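Local atomic coordinates of alpha-L-rhamnosidase (Streptomyces avermitilis, PDB entry 3W5M), a protein that hydrolyses terminal alpha-L-rhamnose residues from plant flavonoid glycosides and gum arabic, and holds L-rhamnose on a calcium-dependent carbohydrate-binding module. Residues G19-H24 / I472-D477; K81-Y86 / S412-S417; L174-S177 / V181-V184; V869-L874 / G951-A956; T969-Q972 / G977-L980. One frame throughout, in Å; residues are numbered along the deposited sequence.

Overall arrangement
Interactions 3 and 5 join near neighbours in sequence; 1, 2 and 4 join distant parts of the chain, and the chemistry follows depth. Interactions 1 and 2, their centres about 15 Å apart, both join the N-terminal immunoglobulin-like domain to the same mixed sheet, at its two outermost strands, 471-474 and 412-416. Interaction 1 is partly buried and water-bridged, whereas interaction 2 is a surface meeting of two arginines. Interaction 3, its centre about 49 Å from that of interaction 1, is apolar core inside the rhamnose-binding module. Interactions 4 and 5, across the chain's centre from 3, touch through neighbouring strands 955-962 and 965-974: a buried helix-to-loop contact between domains in 4, a partly buried hairpin in 5.

Interaction 1 of 5, residues G19-H24 / I472-D477; sequences GLDAAH and IVAQVD
Asp21 OD2 is the polar centre of this contact: it is hydrogen-bonded to Tyr356 OH, faces a water that also meets the backbone of Ala474, and lies 3.5 Å from Ala474 CB. The water takes the N-H of Ala474 at 3.0 Å (Ala474 N to water O); its distance to Asp21 OD2, 2.4 Å, is so short that the exact value is doubtful. The other carboxylate oxygen, OD1, accepts from the backbone N of Met113, so both ends of the group are tied down. With CG anti to the carbonyl carbon (chi1 -80°), the carboxylate lies beside the small methyl of Ala474, whose CB also comes within 3.2 Å of Gly19 O. Gly19 has phi 92°, where a side chain would run into the preceding carbonyl; its O is bonded to a Tris molecule, probably from the crystallisation liquor. Strand 471-474 is an edge strand of its sheet, running parallel to strand 353-360, and the methyl of Ala474 rests on Tyr356 of that strand as well. Just beyond, Gln475 NE2 donates to Asp477 OD1 at 3.1 Å, meeting it from above the carboxylate plane. The first domain thus meets the edge strand with an acidic group: the N-H of Ala474 is served through water, while the carboxylate is held at OD1 by a backbone N-H and at OD2 by a tyrosine hydroxyl and that water.

Interaction 2 of 5, residues K81-Y86 / S412-S417; sequences KPRTRY and SERITS
A tyrosine corner of the N-terminal immunoglobulin-like domain holds the loop that brings Arg83 up to Arg414, on the edge strand 412-416 of the neighbouring sandwich domain. In the corner, Lys81 N donates to Tyr86 OH at 2.8 Å and nearly straight (175°), and Thr84 CG2 lies over one face of the tyrosine ring. Thr84 OG1 adds a 2.9 Å bond to Pro82 O, and the loop bulges out at Arg83, whose backbone adopts left-handed helical angles. From there the arginine runs extended from CG to NE. Arg414 starts with CG anti to its own N (chi1 -170°) and bends at chi3, and the two side chains cross at about a right angle. Their guanidinium planes are only 24° apart, yet the groups do not form a stack: the approach is oblique and brings Arg83 NH2 within 3.1 Å of Arg414 NH2. Both atoms are donors, so no hydrogen bond links them, and the like charges need help from their surroundings. Arg83 NE forms a salt bridge with Glu404, which probably offsets much of the cost, while Arg414 NH1 is held by Ser119 OG. Both arginines also lean on Gln402 of strand 398-407, the strand next to 412-416. One water joins the two groups: it accepts from Arg414 NH2 at 3.3 Å, lying in the plane at the edge of that guanidinium, and takes a weak bond from Arg83 NH1.

Interaction 3 of 5, residues L174-S177 / V181-V184; sequences LAIS and VYAV
Ile176 sits as a knob on the ring of Tyr182, its CG1 4.1 Å from the ring centroid and only 2° off the normal, a CH-pi contact squarely over one face. The branches spread from there: CG2 lies 3.6 Å from Tyr182 CZ, over the hydroxyl end, while CD1 runs toward the other end of the ring and reaches Val184 CG1 at 4.0 Å, tip to tip. Leu174 CD2 fills the next hollow, 4.0 Å from Val184 CG1 and as near to its CG2. The tyrosine has CG between its backbone N and carbonyl carbon (chi1 62°), which turns the ring into the space between the strands. The axes of the two short strands come within 8.1 Å, their directions 149° apart, with no backbone bond between them, because they belong to the two facing sheets of the CBM67 beta sandwich. At the ring edge, in plane, a water 2.6 Å from Tyr182 OH bonds weakly to Ile176 O. Cutting Tyr182 back to alanine is likely to open a gap beneath Ile176 and to leave the water without its hydroxyl partner. The contact is apolar apart from the phenolic oxygen, which a water meets; Ser177 OG, bonded to Trp203 O, ties this layer to a residue of the rhamnose site.

Interaction 4 of 5, residues V869-L874 / G951-A956; sequences VAYRLL and GEVTSA
Tyr871 lays one face of its ring over the backbone of Gly951, whose N sits 3.4 Å above the ring plane, toward the rim and nearest CG. Two things favour glycine at 951: its positive phi (43°), and a CB that would point toward the helix and clash with Tyr871 CD1. Further along the ring, Val953 CG2 packs 3.6 Å from Tyr871 CE1, with the two side chains crossing at about a right angle. Chi1 of the tyrosine is -91°, some 30° from a staggered value, a turn consistent with the ring lying flat over Gly951. Its far end is fixed by a hydrogen bond between Tyr871 OH and Arg948 O, and Trp925 meets the ring edge-to-face. Were a serine to stand in for Tyr871, Gly951 would be likely to lose its aromatic cover and Arg948 O its phenolic partner, leaving the loop less firmly placed. Val953 continues the apolar layer onto Leu609 of helix 607-622, which Leu874 also touches. The contact joins helix 867-875 of the six-hairpin catalytic domain to the loop entering strand 955-962, a seam between the (alpha/alpha)6 barrel and the C-terminal beta domain of this family-78 glycosidase.

Interaction 5 of 5, residues T969-Q972 / G977-L980; sequences TRWQ and GFVL
Trp971 and Phe978 lie diagonally across two antiparallel strands, their rings near parallel (24°) but slid so far past each other, with centroids 5.9 Å apart, that they barely overlap. The nearest atoms are Trp971 CE3 and Phe978 CE1, 3.8 Å apart. The two first torsions differ, which is consistent with the slide: Trp971 has CG between its N and carbonyl carbon (chi1 62°), whereas Phe978 has it anti to N (chi1 -174°). Leu980, directly across from Trp971 in a non-hydrogen-bonded pair, sends CD1 to within 3.8 Å of Trp971 CB. On the other face Gln972 CB and Val979 CG1 meet at 4.1 Å. These two residues form the hydrogen-bonded pair, with Gln972 N to Val979 O at 3.0 Å and Val979 N to Gln972 O at 3.1 Å. Val979 O has a second neighbour in Trp971 CA, a CA-H...O contact of 3.2 Å. The hairpin 965-974/977-984 sits inside the C-terminal antiparallel sheet, and Phe978 and Leu980 pack on Ile994 of the facing sheet. The indole N-H is spent on Ile930 O, so one face, with Trp971, Phe978 and Leu980, is apolar yet has that N-H satisfied, while the other, bearing Gln972 and Arg970, is the more polar.

Interaction 1 of 5, residues G19-H24 / I472-D477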
# COMPACT_ATOMS: atom_id res chain seq x y z
N GLY A 19 -15.31 0.86 -16.89
CA GLY A 19 -15.18 -0.54 -16.44
C GLY A 19 -15.71 -0.71 -15.01
O GLY A 19 -15.03 -1.27 -14.16
N LEU A 20 -16.91 -0.23 -14.77
CA LEU A 20 -17.53 -0.23 -13.44
C LEU A 20 -18.55 -1.36 -13.41
O LEU A 20 -19.47 -1.38 -14.24
CB LEU A 20 -18.21 1.12 -13.18
CG LEU A 20 -18.85 1.33 -11.80
CD1 LEU A 20 -17.78 1.49 -10.73
CD2 LEU A 20 -19.74 2.57 -11.80
N ASP A 21 -18.40 -2.28 -12.46
CA ASP A 21 -19.27 -3.45 -12.41
C ASP A 21 -20.46 -3.39 -11.45
O ASP A 21 -21.26 -4.33 -11.42
CB ASP A 21 -18.43 -4.74 -12.19
CG ASP A 21 -17.79 -5.25 -13.50
OD1 ASP A 21 -18.18 -4.77 -14.59
OD2 ASP A 21 -16.91 -6.13 -13.44
N ALA A 22 -20.61 -2.29 -10.69
CA ALA A 22 -21.73 -2.13 -9.75
C ALA A 22 -23.07 -2.32 -10.47
O ALA A 22 -23.28 -1.76 -11.55
CB ALA A 22 -21.67 -0.77 -9.08
N ALA A 23 -23.97 -3.13 -9.90
CA ALA A 23 -25.33 -3.27 -10.45
C ALA A 23 -26.16 -1.98 -10.29
O ALA A 23 -27.01 -1.63 -11.14
CB ALA A 23 -26.05 -4.46 -9.81
N HIS A 24 -25.92 -1.29 -9.19
CA HIS A 24 -26.61 -0.05 -8.88
C HIS A 24 -25.61 1.04 -8.55
O HIS A 24 -25.46 1.45 -7.37
CB HIS A 24 -27.58 -0.28 -7.72
CG HIS A 24 -28.54 -1.40 -7.99
ND1 HIS A 24 -29.65 -1.23 -8.78
CD2 HIS A 24 -28.51 -2.70 -7.64
CE1 HIS A 24 -30.30 -2.38 -8.88
NE2 HIS A 24 -29.62 -3.29 -8.20
N ILE A 472 -13.43 -12.74 -10.49
CA ILE A 472 -12.65 -11.75 -11.22
C ILE A 472 -13.51 -10.50 -11.25
O ILE A 472 -14.61 -10.49 -11.84
CB ILE A 472 -12.30 -12.25 -12.64
CG1 ILE A 472 -11.63 -13.63 -12.55
CG2 ILE A 472 -11.45 -11.21 -13.39
CD1 ILE A 472 -11.33 -14.30 -13.89
N VAL A 473 -13.06 -9.44 -10.56
CA VAL A 473 -13.92 -8.28 -10.31
C VAL A 473 -13.24 -7.00 -10.79
O VAL A 473 -12.02 -6.92 -10.71
CB VAL A 473 -14.27 -8.15 -8.79
CG1 VAL A 473 -15.05 -9.38 -8.34
CG2 VAL A 473 -13.01 -8.02 -7.95
N ALA A 474 -14.01 -6.05 -11.30
CA ALA A 474 -13.44 -4.77 -11.79
C ALA A 474 -12.79 -4.08 -10.60
O ALA A 474 -13.37 -4.09 -9.49
CB ALA A 474 -14.52 -3.86 -12.39
N GLN A 475 -11.60 -3.53 -10.81
CA GLN A 475 -10.85 -2.94 -9.69
C GLN A 475 -11.68 -1.87 -8.98
O GLN A 475 -12.22 -0.96 -9.62
CB GLN A 475 -9.52 -2.35 -10.18
CG GLN A 475 -8.71 -1.75 -9.04
CD GLN A 475 -7.24 -1.63 -9.37
OE1 GLN A 475 -6.83 -1.75 -10.54
NE2 GLN A 475 -6.43 -1.39 -8.34
N VAL A 476 -11.77 -1.98 -7.66
CA VAL A 476 -12.58 -1.07 -6.88
C VAL A 476 -11.81 0.20 -6.48
O VAL A 476 -12.34 1.31 -6.57
CB VAL A 476 -13.10 -1.78 -5.59
CG1 VAL A 476 -13.80 -0.76 -4.68
CG2 VAL A 476 -13.99 -2.97 -5.98
N ASP A 477 -10.59 0.04 -5.97
CA ASP A 477 -9.77 1.20 -5.59
C ASP A 477 -9.18 1.87 -6.84
O ASP A 477 -9.21 1.28 -7.93
CB ASP A 477 -8.65 0.76 -4.62
CG ASP A 477 -7.81 -0.45 -5.14
OD1 ASP A 477 -8.28 -1.39 -5.87
OD2 ASP A 477 -6.62 -0.47 -4.76
O HOH W 1 -16.81 -7.16 -11.22

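Interaction 2 of 5, residues K81-Y86 / S412-S417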
# COMPACT_ATOMS: atom_id res chain seq x y z
N LYS A 81 -26.40 -3.80 -18.57
CA LYS A 81 -25.74 -4.80 -19.40
C LYS A 81 -24.22 -4.57 -19.33
O LYS A 81 -23.77 -3.42 -19.10
CB LYS A 81 -26.16 -4.66 -20.88
CG LYS A 81 -27.64 -4.84 -21.19
CD LYS A 81 -27.86 -4.91 -22.70
CE LYS A 81 -27.79 -3.56 -23.41
NZ LYS A 81 -26.46 -3.23 -24.00
N PRO A 82 -23.44 -5.64 -19.57
CA PRO A 82 -21.97 -5.54 -19.62
C PRO A 82 -21.46 -4.75 -20.85
O PRO A 82 -22.17 -4.64 -21.86
CB PRO A 82 -21.50 -6.99 -19.73
CG PRO A 82 -22.69 -7.84 -19.39
CD PRO A 82 -23.90 -7.03 -19.71
N ARG A 83 -20.25 -4.22 -20.74
CA ARG A 83 -19.55 -3.53 -21.84
C ARG A 83 -20.34 -2.38 -22.44
O ARG A 83 -20.26 -2.14 -23.65
CB ARG A 83 -19.27 -4.47 -23.01
CG ARG A 83 -18.58 -5.76 -22.73
CD ARG A 83 -18.82 -6.62 -23.97
NE ARG A 83 -17.94 -7.75 -23.89
CZ ARG A 83 -18.28 -8.94 -23.41
NH1 ARG A 83 -19.52 -9.17 -23.00
NH2 ARG A 83 -17.36 -9.89 -23.35
N THR A 84 -21.13 -1.69 -21.62
CA THR A 84 -22.01 -0.66 -22.17
C THR A 84 -21.77 0.68 -21.56
O THR A 84 -21.66 0.81 -20.33
CB THR A 84 -23.46 -1.09 -22.04
OG1 THR A 84 -23.62 -2.31 -22.75
CG2 THR A 84 -24.44 -0.04 -22.63
N ARG A 85 -21.67 1.70 -22.42
CA ARG A 85 -21.58 3.08 -21.93
C ARG A 85 -22.97 3.67 -21.65
O ARG A 85 -23.86 3.65 -22.52
CB ARG A 85 -20.73 3.94 -22.88
CG ARG A 85 -20.53 5.38 -22.38
CD ARG A 85 -19.44 6.09 -23.20
NE ARG A 85 -18.14 5.48 -22.98
CZ ARG A 85 -16.96 6.05 -23.23
NH1 ARG A 85 -16.92 7.27 -23.77
NH2 ARG A 85 -15.85 5.39 -22.95
N TYR A 86 -23.18 4.15 -20.43
CA TYR A 86 -24.43 4.76 -20.04
C TYR A 86 -24.25 6.25 -19.82
O TYR A 86 -23.45 6.67 -18.99
CB TYR A 86 -24.98 4.12 -18.76
CG TYR A 86 -25.43 2.71 -18.99
CD1 TYR A 86 -26.71 2.44 -19.51
CD2 TYR A 86 -24.58 1.63 -18.77
CE1 TYR A 86 -27.12 1.13 -19.75
CE2 TYR A 86 -24.99 0.31 -19.01
CZ TYR A 86 -26.27 0.08 -19.49
OH TYR A 86 -26.69 -1.22 -19.72
N SER A 412 -17.58 -7.38 -34.75
CA SER A 412 -16.51 -7.28 -33.76
C SER A 412 -15.50 -8.40 -33.84
O SER A 412 -15.71 -9.44 -34.48
CB SER A 412 -17.10 -7.13 -32.35
OG SER A 412 -17.80 -8.29 -32.03
N GLU A 413 -14.35 -8.19 -33.19
CA GLU A 413 -13.30 -9.18 -33.14
C GLU A 413 -12.89 -9.26 -31.68
O GLU A 413 -12.88 -8.25 -30.98
CB GLU A 413 -12.10 -8.76 -33.99
CG GLU A 413 -12.38 -8.59 -35.48
CD GLU A 413 -12.78 -9.90 -36.18
OE1 GLU A 413 -12.50 -11.00 -35.64
OE2 GLU A 413 -13.38 -9.82 -37.28
N ARG A 414 -12.58 -10.47 -31.23
CA ARG A 414 -12.04 -10.66 -29.89
C ARG A 414 -10.69 -11.38 -29.97
O ARG A 414 -10.58 -12.47 -30.55
CB ARG A 414 -13.05 -11.44 -29.03
CG ARG A 414 -12.68 -11.47 -27.56
CD ARG A 414 -13.65 -12.35 -26.78
NE ARG A 414 -14.97 -11.73 -26.72
CZ ARG A 414 -15.95 -12.14 -25.92
NH1 ARG A 414 -15.76 -13.15 -25.08
NH2 ARG A 414 -17.12 -11.53 -25.95
N ILE A 415 -9.66 -10.76 -29.40
CA ILE A 415 -8.32 -11.34 -29.38
C ILE A 415 -8.04 -11.65 -27.91
O ILE A 415 -8.29 -10.80 -27.06
CB ILE A 415 -7.27 -10.35 -29.96
CG1 ILE A 415 -7.65 -9.88 -31.38
CG2 ILE A 415 -5.87 -10.94 -29.89
CD1 ILE A 415 -7.71 -11.00 -32.42
N THR A 416 -7.60 -12.86 -27.61
CA THR A 416 -7.36 -13.21 -26.21
C THR A 416 -6.01 -13.87 -25.98
O THR A 416 -5.40 -14.44 -26.89
CB THR A 416 -8.44 -14.18 -25.66
OG1 THR A 416 -8.43 -15.37 -26.44
CG2 THR A 416 -9.84 -13.57 -25.71
N SER A 417 -5.57 -13.80 -24.73
CA SER A 417 -4.52 -14.64 -24.21
C SER A 417 -4.93 -16.10 -24.38
O SER A 417 -6.10 -16.48 -24.12
CB SER A 417 -4.26 -14.32 -22.74
OG SER A 417 -5.44 -14.42 -21.94
O HOH W 2 -19.50 -12.32 -23.82

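Interaction 3 of 5, residues L174-S177 / V181-V184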
# COMPACT_ATOMS: atom_id res chain seq x y z
N LEU A 174 25.69 -21.38 -12.37
CA LEU A 174 25.93 -22.25 -11.23
C LEU A 174 24.83 -22.05 -10.20
O LEU A 174 24.61 -20.93 -9.75
CB LEU A 174 27.30 -21.95 -10.60
CG LEU A 174 27.63 -22.77 -9.34
CD1 LEU A 174 27.83 -24.24 -9.66
CD2 LEU A 174 28.88 -22.20 -8.64
N ALA A 175 24.13 -23.13 -9.84
CA ALA A 175 23.17 -23.09 -8.74
C ALA A 175 23.83 -23.89 -7.60
O ALA A 175 24.39 -24.95 -7.84
CB ALA A 175 21.86 -23.74 -9.14
N ILE A 176 23.81 -23.35 -6.39
CA ILE A 176 24.59 -23.95 -5.30
C ILE A 176 23.91 -23.62 -3.97
O ILE A 176 23.38 -22.53 -3.76
CB ILE A 176 26.06 -23.48 -5.35
CG1 ILE A 176 26.92 -24.14 -4.25
CG2 ILE A 176 26.14 -21.97 -5.24
CD1 ILE A 176 28.42 -24.15 -4.53
N SER A 177 23.91 -24.60 -3.07
CA SER A 177 23.42 -24.39 -1.73
C SER A 177 24.28 -25.21 -0.76
O SER A 177 24.84 -26.22 -1.17
CB SER A 177 21.97 -24.87 -1.66
OG SER A 177 21.39 -24.47 -0.42
N VAL A 181 27.38 -23.33 5.02
CA VAL A 181 27.93 -22.27 4.16
C VAL A 181 28.94 -22.81 3.16
O VAL A 181 29.46 -23.93 3.33
CB VAL A 181 28.63 -21.14 4.97
CG1 VAL A 181 27.63 -20.36 5.83
CG2 VAL A 181 29.79 -21.67 5.81
N TYR A 182 29.25 -22.01 2.14
CA TYR A 182 30.17 -22.43 1.08
C TYR A 182 30.99 -21.25 0.56
O TYR A 182 30.62 -20.09 0.74
CB TYR A 182 29.41 -23.11 -0.06
CG TYR A 182 28.43 -22.19 -0.75
CD1 TYR A 182 28.85 -21.30 -1.72
CD2 TYR A 182 27.08 -22.20 -0.39
CE1 TYR A 182 27.96 -20.43 -2.33
CE2 TYR A 182 26.18 -21.34 -1.01
CZ TYR A 182 26.62 -20.46 -1.98
OH TYR A 182 25.73 -19.60 -2.58
N ALA A 183 32.12 -21.56 -0.08
CA ALA A 183 32.85 -20.59 -0.91
C ALA A 183 33.32 -21.36 -2.14
O ALA A 183 34.03 -22.36 -2.02
CB ALA A 183 34.03 -20.00 -0.15
N VAL A 184 32.87 -20.94 -3.32
CA VAL A 184 33.16 -21.67 -4.54
C VAL A 184 34.00 -20.81 -5.50
O VAL A 184 33.80 -19.59 -5.59
CB VAL A 184 31.87 -22.23 -5.20
CG1 VAL A 184 30.82 -21.12 -5.37
CG2 VAL A 184 32.18 -22.91 -6.51
O HOH W 3 23.34 -20.05 -1.53

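Interaction 4 of 5, residues V869-L874 / G951-A956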
# COMPACT_ATOMS: atom_id res chain seq x y z
N VAL A 869 -4.00 22.95 26.86
CA VAL A 869 -3.10 21.83 27.07
C VAL A 869 -2.84 21.07 25.76
O VAL A 869 -1.74 20.59 25.50
CB VAL A 869 -3.67 20.85 28.11
CG1 VAL A 869 -2.84 19.57 28.21
CG2 VAL A 869 -3.76 21.52 29.47
N ALA A 870 -3.88 20.95 24.93
CA ALA A 870 -3.73 20.29 23.64
C ALA A 870 -2.73 21.07 22.80
O ALA A 870 -1.84 20.47 22.20
CB ALA A 870 -5.07 20.18 22.92
N TYR A 871 -2.86 22.40 22.79
CA TYR A 871 -1.94 23.24 22.05
C TYR A 871 -0.52 23.10 22.58
O TYR A 871 0.43 23.15 21.80
CB TYR A 871 -2.38 24.69 22.06
CG TYR A 871 -3.28 25.07 20.90
CD1 TYR A 871 -2.76 25.25 19.61
CD2 TYR A 871 -4.67 25.25 21.08
CE1 TYR A 871 -3.57 25.59 18.55
CE2 TYR A 871 -5.49 25.60 20.03
CZ TYR A 871 -4.94 25.77 18.76
OH TYR A 871 -5.72 26.14 17.72
N ARG A 872 -0.38 22.93 23.89
CA ARG A 872 0.94 22.83 24.51
C ARG A 872 1.66 21.60 23.96
O ARG A 872 2.82 21.68 23.54
CB ARG A 872 0.82 22.75 26.04
CG ARG A 872 2.14 22.89 26.79
CD ARG A 872 2.64 24.33 26.87
NE ARG A 872 3.71 24.48 27.87
CZ ARG A 872 3.50 24.77 29.15
NH1 ARG A 872 2.28 24.96 29.63
NH2 ARG A 872 4.54 24.88 29.98
N LEU A 873 0.96 20.47 23.96
CA LEU A 873 1.44 19.25 23.35
C LEU A 873 1.71 19.42 21.86
O LEU A 873 2.72 18.93 21.35
CB LEU A 873 0.46 18.10 23.57
CG LEU A 873 0.26 17.70 25.02
CD1 LEU A 873 -0.66 16.52 25.07
CD2 LEU A 873 1.60 17.37 25.66
N LEU A 874 0.81 20.12 21.17
CA LEU A 874 0.92 20.28 19.72
C LEU A 874 2.19 21.05 19.32
O LEU A 874 2.88 20.66 18.38
CB LEU A 874 -0.33 20.93 19.11
CG LEU A 874 -0.33 20.97 17.58
CD1 LEU A 874 -0.62 19.60 17.00
CD2 LEU A 874 -1.34 22.00 17.07
N GLY A 951 -2.49 28.33 21.40
CA GLY A 951 -1.05 28.21 21.10
C GLY A 951 -0.54 29.39 20.31
O GLY A 951 -0.81 30.54 20.66
N GLU A 952 0.15 29.13 19.21
CA GLU A 952 0.79 30.18 18.43
C GLU A 952 -0.02 30.47 17.19
O GLU A 952 0.44 31.21 16.31
CB GLU A 952 2.21 29.77 18.01
CG GLU A 952 2.97 28.92 19.01
CD GLU A 952 4.34 28.44 18.49
OE1 GLU A 952 4.79 28.91 17.42
OE2 GLU A 952 4.95 27.59 19.17
N VAL A 953 -1.21 29.87 17.09
CA VAL A 953 -1.99 30.02 15.87
C VAL A 953 -2.87 31.27 15.94
O VAL A 953 -3.75 31.35 16.79
CB VAL A 953 -2.89 28.78 15.57
CG1 VAL A 953 -3.42 28.87 14.14
CG2 VAL A 953 -2.14 27.47 15.79
N THR A 954 -2.65 32.21 15.05
CA THR A 954 -3.51 33.40 15.02
C THR A 954 -4.22 33.53 13.69
O THR A 954 -4.91 34.52 13.41
CB THR A 954 -2.70 34.67 15.32
OG1 THR A 954 -1.67 34.84 14.33
CG2 THR A 954 -2.09 34.61 16.73
N SER A 955 -4.07 32.50 12.85
CA SER A 955 -4.39 32.64 11.45
C SER A 955 -4.45 31.24 10.89
O SER A 955 -3.53 30.47 11.11
CB SER A 955 -3.24 33.40 10.79
OG SER A 955 -3.65 34.03 9.60
N ALA A 956 -5.54 30.90 10.20
CA ALA A 956 -5.66 29.60 9.51
C ALA A 956 -6.61 29.67 8.33
O ALA A 956 -7.57 30.46 8.32
CB ALA A 956 -6.09 28.49 10.47

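Interaction 5 of 5, residues T969-Q972 / G977-L980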
# COMPACT_ATOMS: atom_id res chain seq x y z
N THR A 969 -12.83 27.40 5.18
CA THR A 969 -12.75 28.30 6.33
C THR A 969 -11.51 29.19 6.21
O THR A 969 -10.52 28.80 5.59
CB THR A 969 -12.67 27.59 7.70
OG1 THR A 969 -11.51 26.74 7.75
CG2 THR A 969 -13.93 26.78 7.99
N ARG A 970 -11.59 30.39 6.76
CA ARG A 970 -10.46 31.29 6.86
C ARG A 970 -10.72 32.19 8.04
O ARG A 970 -11.73 32.91 8.05
CB ARG A 970 -10.30 32.12 5.60
CG ARG A 970 -9.09 33.04 5.67
CD ARG A 970 -8.78 33.62 4.31
NE ARG A 970 -8.06 34.88 4.43
CZ ARG A 970 -8.07 35.85 3.50
NH1 ARG A 970 -8.77 35.70 2.38
NH2 ARG A 970 -7.38 36.96 3.71
N TRP A 971 -9.85 32.14 9.04
CA TRP A 971 -10.00 33.01 10.20
C TRP A 971 -8.70 33.68 10.59
O TRP A 971 -7.60 33.17 10.31
CB TRP A 971 -10.63 32.27 11.39
CG TRP A 971 -9.85 31.11 11.95
CD1 TRP A 971 -10.03 29.79 11.64
CD2 TRP A 971 -8.83 31.15 12.95
NE1 TRP A 971 -9.16 29.00 12.37
CE2 TRP A 971 -8.42 29.82 13.19
CE3 TRP A 971 -8.22 32.19 13.68
CZ2 TRP A 971 -7.42 29.49 14.11
CZ3 TRP A 971 -7.21 31.85 14.60
CH2 TRP A 971 -6.83 30.52 14.80
N GLN A 972 -8.83 34.84 11.25
CA GLN A 972 -7.68 35.65 11.65
C GLN A 972 -8.01 36.36 12.96
O GLN A 972 -9.10 36.94 13.09
CB GLN A 972 -7.38 36.68 10.57
CG GLN A 972 -6.16 37.55 10.84
CD GLN A 972 -5.77 38.38 9.63
OE1 GLN A 972 -6.50 38.43 8.63
NE2 GLN A 972 -4.63 39.04 9.71
N GLY A 977 -9.44 41.96 17.44
CA GLY A 977 -10.52 41.50 16.55
C GLY A 977 -10.38 40.10 15.98
O GLY A 977 -9.26 39.58 15.84
N PHE A 978 -11.52 39.50 15.66
CA PHE A 978 -11.63 38.17 15.05
C PHE A 978 -12.50 38.28 13.79
O PHE A 978 -13.59 38.86 13.83
CB PHE A 978 -12.25 37.21 16.07
CG PHE A 978 -12.30 35.77 15.62
CD1 PHE A 978 -11.21 34.92 15.82
CD2 PHE A 978 -13.46 35.24 15.05
CE1 PHE A 978 -11.26 33.58 15.43
CE2 PHE A 978 -13.52 33.90 14.66
CZ PHE A 978 -12.42 33.07 14.85
N VAL A 979 -12.01 37.76 12.66
CA VAL A 979 -12.84 37.62 11.48
C VAL A 979 -12.80 36.16 11.01
O VAL A 979 -11.72 35.57 10.89
CB VAL A 979 -12.46 38.64 10.38
CG1 VAL A 979 -10.97 38.59 10.05
CG2 VAL A 979 -13.29 38.47 9.11
N LEU A 980 -13.97 35.56 10.78
CA LEU A 980 -14.07 34.25 10.15
C LEU A 980 -14.91 34.36 8.88
O LEU A 980 -15.99 34.95 8.90
CB LEU A 980 -14.68 33.22 11.11
CG LEU A 980 -15.14 31.85 10.58
CD1 LEU A 980 -13.98 30.98 10.11
CD2 LEU A 980 -15.87 31.15 11.69